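Local structure of GH127 beta-L-arabinofuranoside (Geobacillus stearothermophilus, 4QK0) at residues A[111-116]-A[164-169]; A[118-123]-A[138-143]. The protein probably hydrolyses beta-L-arabinofuranosidic bonds, acting as a family GH127 glycoside hydrolase that releases L-arabinose units from arabinose-containing sugars. One frame throughout, in Å; residues are numbered along the deposited sequence.

Interaction 1 (A[111-116]-A[164-169]); sequences RAQQPD and LDIMCK
One hydrogen bond carries the polar side of this contact. Gln113, the first residue past helix 96-112 to leave helical geometry, holds CG anti to its backbone N (chi1 -173°) and runs extended, so its amide spans the gap to helix 162-177. NE2 donates to the carbonyl O of Ile166 at 3.0 Å, nearly straight (163°), with the acceptor close to the amide plane; the donor sits above the carbonyl plane. NE2 also donates to the backbone O of Gly117, so one amide nitrogen serves two carbonyls, which glutamine suits by reach and two N-H groups.

Van der Waals contacts flank the bond. Gln113 OE1 lies 3.5 Å from CG2 of Ile166, and Gln113 NE2 passes 3.8 Å from CB of Lys169. The lysine bends at chi3 and chi4, leaving NZ in a loose polar approach, 3.7 Å from Pro115 O. An alanine at Gln113 removes the amide; losing the bond to Ile166 O would probably weaken the tie to helix 162-177, and losing that to Gly117 O the turn itself.

The contact lies on the surface of the (alpha/alpha)6-type catalytic domain. Behind it, selenomethionine Met167 and Leu164 pack against helix 140-158, Cys168 against helix 194-205.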
loop_
_atom_site.group_PDB
_atom_site.type_symbol
_atom_site.label_atom_id
_atom_site.label_comp_id
_atom_site.label_asym_id
_atom_site.label_seq_id
_atom_site.Cartn_x
_atom_site.Cartn_y
_atom_site.Cartn_z
ATOM N N ARG A 111 42.468 7.203 -20.721
ATOM C CA ARG A 111 43.368 6.016 -20.549
ATOM C C ARG A 111 42.636 4.728 -20.256
ATOM O O ARG A 111 43.156 3.685 -20.528
ATOM C CB ARG A 111 44.430 6.293 -19.468
ATOM C CG ARG A 111 45.301 7.520 -19.809
ATOM C CD ARG A 111 46.490 7.699 -18.851
ATOM N NE ARG A 111 46.137 7.844 -17.424
ATOM C CZ ARG A 111 45.758 8.981 -16.831
ATOM N NH1 ARG A 111 45.667 10.110 -17.513
ATOM N NH2 ARG A 111 45.437 8.993 -15.551
ATOM N N ALA A 112 41.419 4.771 -19.685
ATOM C CA ALA A 112 40.659 3.512 -19.459
ATOM C C ALA A 112 39.993 3.043 -20.731
ATOM O O ALA A 112 39.534 1.908 -20.835
ATOM C CB ALA A 112 39.600 3.732 -18.392
ATOM N N GLN A 113 39.848 3.935 -21.705
ATOM C CA GLN A 113 39.130 3.578 -22.957
ATOM C C GLN A 113 39.890 2.522 -23.798
ATOM O O GLN A 113 41.112 2.617 -23.990
ATOM C CB GLN A 113 38.916 4.822 -23.828
ATOM C CG GLN A 113 38.046 4.557 -25.051
ATOM C CD GLN A 113 37.683 5.831 -25.770
ATOM O OE1 GLN A 113 38.466 6.742 -25.779
ATOM N NE2 GLN A 113 36.451 5.928 -26.292
ATOM N N GLN A 114 39.179 1.489 -24.242
ATOM C CA GLN A 114 39.758 0.439 -25.067
ATOM C C GLN A 114 40.118 1.017 -26.448
ATOM O O GLN A 114 39.597 2.036 -26.851
ATOM C CB GLN A 114 38.789 -0.752 -25.165
ATOM C CG GLN A 114 38.685 -1.540 -23.846
ATOM C CD GLN A 114 37.742 -2.736 -23.928
ATOM O OE1 GLN A 114 37.409 -3.209 -25.015
ATOM N NE2 GLN A 114 37.283 -3.233 -22.754
ATOM N N PRO A 115 41.017 0.360 -27.171
ATOM C CA PRO A 115 41.392 0.838 -28.497
ATOM C C PRO A 115 40.221 0.971 -29.472
ATOM O O PRO A 115 40.285 1.762 -30.385
ATOM C CB PRO A 115 42.350 -0.248 -29.006
ATOM C CG PRO A 115 42.812 -0.988 -27.797
ATOM C CD PRO A 115 41.712 -0.885 -26.791
ATOM N N ASP A 116 39.183 0.149 -29.335
ATOM C CA ASP A 116 38.073 0.244 -30.294
ATOM C C ASP A 116 37.055 1.316 -29.908
ATOM O O ASP A 116 36.131 1.536 -30.654
ATOM C CB ASP A 116 37.388 -1.114 -30.508
ATOM C CG ASP A 116 36.754 -1.677 -29.233
ATOM O OD1 ASP A 116 36.661 -0.938 -28.245
ATOM O OD2 ASP A 116 36.352 -2.864 -29.261
ATOM N N LEU A 164 34.878 15.278 -25.368
ATOM C CA LEU A 164 34.068 15.087 -26.572
ATOM C C LEU A 164 34.677 14.125 -27.595
ATOM O O LEU A 164 33.966 13.271 -28.130
ATOM C CB LEU A 164 33.800 16.433 -27.241
ATOM C CG LEU A 164 32.788 16.408 -28.393
ATOM C CD1 LEU A 164 31.446 15.987 -27.837
ATOM C CD2 LEU A 164 32.691 17.776 -29.031
ATOM N N ASP A 165 36.001 14.215 -27.801
ATOM C CA ASP A 165 36.687 13.312 -28.718
ATOM C C ASP A 165 36.631 11.877 -28.266
ATOM O O ASP A 165 36.369 10.984 -29.038
ATOM C CB ASP A 165 38.147 13.757 -28.916
ATOM C CG ASP A 165 38.262 15.041 -29.769
ATOM O OD1 ASP A 165 37.384 15.263 -30.624
ATOM O OD2 ASP A 165 39.209 15.837 -29.572
ATOM N N ILE A 166 36.904 11.660 -26.996
ATOM C CA ILE A 166 36.805 10.332 -26.390
ATOM C C ILE A 166 35.399 9.754 -26.601
ATOM O O ILE A 166 35.267 8.605 -27.027
ATOM C CB ILE A 166 37.116 10.455 -24.873
ATOM C CG1 ILE A 166 38.617 10.752 -24.679
ATOM C CG2 ILE A 166 36.673 9.218 -24.106
ATOM C CD1 ILE A 166 38.973 11.287 -23.281
HETATM N N MSE A 167 34.379 10.540 -26.288
HETATM C CA MSE A 167 33.022 10.038 -26.347
HETATM C C MSE A 167 32.532 9.821 -27.778
HETATM O O MSE A 167 31.690 8.954 -28.007
HETATM C CB MSE A 167 32.113 10.932 -25.520
HETATM C CG MSE A 167 32.468 10.870 -24.014
HETATM SE SE MSE A 167 32.783 9.040 -23.354
HETATM C CE MSE A 167 31.078 8.288 -23.907
ATOM N N CYS A 168 33.054 10.585 -28.752
ATOM C CA CYS A 168 32.722 10.324 -30.168
ATOM C C CYS A 168 33.290 9.030 -30.617
ATOM O O CYS A 168 32.677 8.336 -31.440
ATOM C CB CYS A 168 33.241 11.445 -31.089
ATOM S SG CYS A 168 32.281 12.966 -31.041
ATOM N N LYS A 169 34.463 8.655 -30.098
ATOM C CA LYS A 169 35.025 7.345 -30.431
ATOM C C LYS A 169 34.118 6.233 -29.921
ATOM O O LYS A 169 33.858 5.266 -30.623
ATOM C CB LYS A 169 36.429 7.145 -29.852
ATOM C CG LYS A 169 37.540 7.695 -30.713
ATOM C CD LYS A 169 38.915 7.734 -30.019
ATOM C CE LYS A 169 39.763 6.545 -30.393
ATOM N NZ LYS A 169 39.192 5.244 -29.932
#

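Interaction 2 (A[118-123]-A[138-143]); sequences YLNTYY and NHELYC
Tyr118 holds CG anti to its backbone N (chi1 -169°), while Glu140 sets its CG beside the backbone N and then runs extended (chi2 167°); together these torsions bring phenol and carboxylate tip to tip. Tyr118 OH donates at 2.6 Å to Glu140 OE1, which accepts on its anti lone pair, the one away from OE2, with ring and carboxylate planes almost perpendicular. The same oxygen accepts from the backbone N of Trp132.

Tyr123 crosses Glu140 at about a right angle, its CE2 3.5 Å from CD of Glu140. The hydroxyl of Tyr123 receives ND2 of Asn138 at 2.8 Å in a nearly straight bond (173°) lying in the amide plane. A water donates to Glu140 OE2 over a very short 2.4 Å and also bonds Tyr123 OH.

Asn120 uses both ends of its amide. OD1 accepts from Tyr123 N at 2.9 Å in the carbonyl plane, a capping bond in the turn that leads into helix 122-126, and ND2 donates to two waters. One of these waters also lies within bonding reach of the carbonyls of Leu119 and Glu140, the other of that of Asn138. Asparagine suits this place because a short amide can cap the backbone with its oxygen while its nitrogen faces the waters.

Glu140 is buried, in the first turn of helix 140-158, and among the partners of its carboxylate are a phenol, a backbone N-H and a water. Such donors, with the helix N-terminus close by, would probably stabilise a negative charge and favour the ionised form of this buried acid.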
loop_
_atom_site.group_PDB
_atom_site.type_symbol
_atom_site.label_atom_id
_atom_site.label_comp_id
_atom_site.label_asym_id
_atom_site.label_seq_id
_atom_site.Cartn_x
_atom_site.Cartn_y
_atom_site.Cartn_z
ATOM N N TYR A 118 35.319 1.427 -26.816
ATOM C CA TYR A 118 34.586 0.964 -25.625
ATOM C C TYR A 118 35.181 1.480 -24.318
ATOM O O TYR A 118 36.384 1.378 -24.090
ATOM C CB TYR A 118 34.575 -0.548 -25.616
ATOM C CG TYR A 118 33.645 -1.156 -24.618
ATOM C CD1 TYR A 118 32.266 -1.179 -24.850
ATOM C CD2 TYR A 118 34.140 -1.849 -23.508
ATOM C CE1 TYR A 118 31.389 -1.794 -23.951
ATOM C CE2 TYR A 118 33.287 -2.466 -22.607
ATOM C CZ TYR A 118 31.902 -2.431 -22.821
ATOM O OH TYR A 118 31.038 -3.003 -21.927
ATOM N N LEU A 119 34.314 2.060 -23.487
ATOM C CA LEU A 119 34.686 2.583 -22.172
ATOM C C LEU A 119 33.667 2.103 -21.108
ATOM O O LEU A 119 32.536 2.667 -20.961
ATOM C CB LEU A 119 34.641 4.084 -22.194
ATOM C CG LEU A 119 35.588 4.901 -21.315
ATOM C CD1 LEU A 119 34.942 6.209 -20.958
ATOM C CD2 LEU A 119 36.097 4.214 -20.083
ATOM N N ASN A 120 34.052 1.073 -20.374
ATOM C CA ASN A 120 33.148 0.500 -19.359
ATOM C C ASN A 120 33.975 -0.292 -18.378
ATOM O O ASN A 120 34.600 -1.286 -18.765
ATOM C CB ASN A 120 32.095 -0.384 -20.012
ATOM C CG ASN A 120 31.068 -0.905 -19.017
ATOM O OD1 ASN A 120 31.344 -1.799 -18.227
ATOM N ND2 ASN A 120 29.876 -0.342 -19.060
ATOM N N THR A 121 33.988 0.150 -17.123
ATOM C CA THR A 121 34.855 -0.484 -16.136
ATOM C C THR A 121 34.433 -1.892 -15.792
ATOM O O THR A 121 35.271 -2.803 -15.739
ATOM C CB THR A 121 34.991 0.353 -14.873
ATOM O OG1 THR A 121 33.700 0.537 -14.290
ATOM C CG2 THR A 121 35.604 1.691 -15.197
ATOM N N TYR A 122 33.132 -2.123 -15.662
ATOM C CA TYR A 122 32.647 -3.433 -15.289
ATOM C C TYR A 122 33.031 -4.507 -16.277
ATOM O O TYR A 122 33.486 -5.591 -15.899
ATOM C CB TYR A 122 31.138 -3.370 -15.154
ATOM C CG TYR A 122 30.476 -4.686 -14.774
ATOM C CD1 TYR A 122 30.061 -5.559 -15.746
ATOM C CD2 TYR A 122 30.247 -5.029 -13.431
ATOM C CE1 TYR A 122 29.460 -6.772 -15.411
ATOM C CE2 TYR A 122 29.635 -6.225 -13.080
ATOM C CZ TYR A 122 29.250 -7.093 -14.081
ATOM O OH TYR A 122 28.702 -8.299 -13.784
ATOM N N TYR A 123 32.850 -4.220 -17.564
ATOM C CA TYR A 123 33.244 -5.185 -18.631
ATOM C C TYR A 123 34.700 -5.112 -19.070
ATOM O O TYR A 123 35.094 -5.783 -19.975
ATOM C CB TYR A 123 32.349 -5.000 -19.834
ATOM C CG TYR A 123 30.989 -5.596 -19.620
ATOM C CD1 TYR A 123 30.820 -6.969 -19.559
ATOM C CD2 TYR A 123 29.882 -4.782 -19.434
ATOM C CE1 TYR A 123 29.560 -7.518 -19.371
ATOM C CE2 TYR A 123 28.637 -5.302 -19.256
ATOM C CZ TYR A 123 28.484 -6.658 -19.195
ATOM O OH TYR A 123 27.222 -7.153 -19.037
ATOM N N ASN A 138 22.381 -4.505 -17.730
ATOM C CA ASN A 138 23.683 -3.970 -17.304
ATOM C C ASN A 138 24.090 -2.555 -17.775
ATOM O O ASN A 138 25.222 -2.146 -17.526
ATOM C CB ASN A 138 24.752 -4.976 -17.547
ATOM C CG ASN A 138 24.581 -6.208 -16.685
ATOM O OD1 ASN A 138 23.731 -6.260 -15.821
ATOM N ND2 ASN A 138 25.385 -7.195 -16.929
ATOM N N HIS A 139 23.165 -1.782 -18.348
ATOM C CA HIS A 139 23.287 -0.309 -18.427
ATOM C C HIS A 139 24.492 0.252 -19.228
ATOM O O HIS A 139 24.878 1.387 -19.050
ATOM C CB HIS A 139 23.351 0.276 -17.024
ATOM C CG HIS A 139 22.060 0.253 -16.288
ATOM N ND1 HIS A 139 21.432 -0.923 -15.937
ATOM C CD2 HIS A 139 21.339 1.252 -15.728
ATOM C CE1 HIS A 139 20.364 -0.642 -15.205
ATOM N NE2 HIS A 139 20.266 0.673 -15.105
ATOM N N GLU A 140 25.077 -0.565 -20.088
ATOM C CA GLU A 140 26.230 -0.171 -20.891
ATOM C C GLU A 140 25.946 1.091 -21.678
ATOM O O GLU A 140 26.713 2.080 -21.613
ATOM C CB GLU A 140 26.645 -1.294 -21.833
ATOM C CG GLU A 140 27.448 -2.403 -21.191
ATOM C CD GLU A 140 27.555 -3.641 -22.104
ATOM O OE1 GLU A 140 28.695 -3.968 -22.568
ATOM O OE2 GLU A 140 26.493 -4.279 -22.328
ATOM N N LEU A 141 24.838 1.082 -22.435
ATOM C CA LEU A 141 24.473 2.253 -23.248
ATOM C C LEU A 141 24.035 3.424 -22.370
ATOM O O LEU A 141 24.291 4.587 -22.686
ATOM C CB LEU A 141 23.391 1.904 -24.270
ATOM C CG LEU A 141 23.820 0.845 -25.247
ATOM C CD1 LEU A 141 22.684 0.546 -26.191
ATOM C CD2 LEU A 141 25.068 1.242 -26.040
ATOM N N TYR A 142 23.353 3.110 -21.278
ATOM C CA TYR A 142 22.981 4.114 -20.298
ATOM C C TYR A 142 24.204 4.845 -19.785
ATOM O O TYR A 142 24.226 6.092 -19.723
ATOM C CB TYR A 142 22.202 3.426 -19.153
ATOM C CG TYR A 142 21.913 4.233 -17.929
ATOM C CD1 TYR A 142 22.818 4.292 -16.903
ATOM C CD2 TYR A 142 20.711 4.899 -17.771
ATOM C CE1 TYR A 142 22.551 5.036 -15.754
ATOM C CE2 TYR A 142 20.433 5.626 -16.637
ATOM C CZ TYR A 142 21.364 5.676 -15.627
ATOM O OH TYR A 142 21.077 6.382 -14.512
ATOM N N CYS A 143 25.221 4.108 -19.380
ATOM C CA CYS A 143 26.471 4.786 -18.920
ATOM C C CYS A 143 27.124 5.582 -20.043
ATOM O O CYS A 143 27.554 6.693 -19.834
ATOM C CB CYS A 143 27.478 3.774 -18.314
ATOM S SG CYS A 143 26.905 3.042 -16.745
HETATM O O HOH W 1 29.362 1.817 -21.083
HETATM O O HOH W 2 27.613 -0.952 -17.313
HETATM O O HOH W 3 26.102 -6.515 -21.462
#

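How the interactions relate
The two contacts lie with their centres about 13 Å apart, within the GH127 catalytic domain. Along the chain the order is 111-116, 118-123, 138-143, 164-169, so interaction 2 falls between the two halves of interaction 1. The first two segments carry the chain from helix 96-112 to helix 122-126; the last two lie at the start of helix 140-158 and on the next helix, 162-177. Leu119 joins the sites directly, its CD2 3.9 Å from Ala112 CB and its CD1 4.3 Å from SE of Met167. Thus one connecting loop is fixed to two successive helices, at the surface in interaction 1 and in a buried polar site in interaction 2.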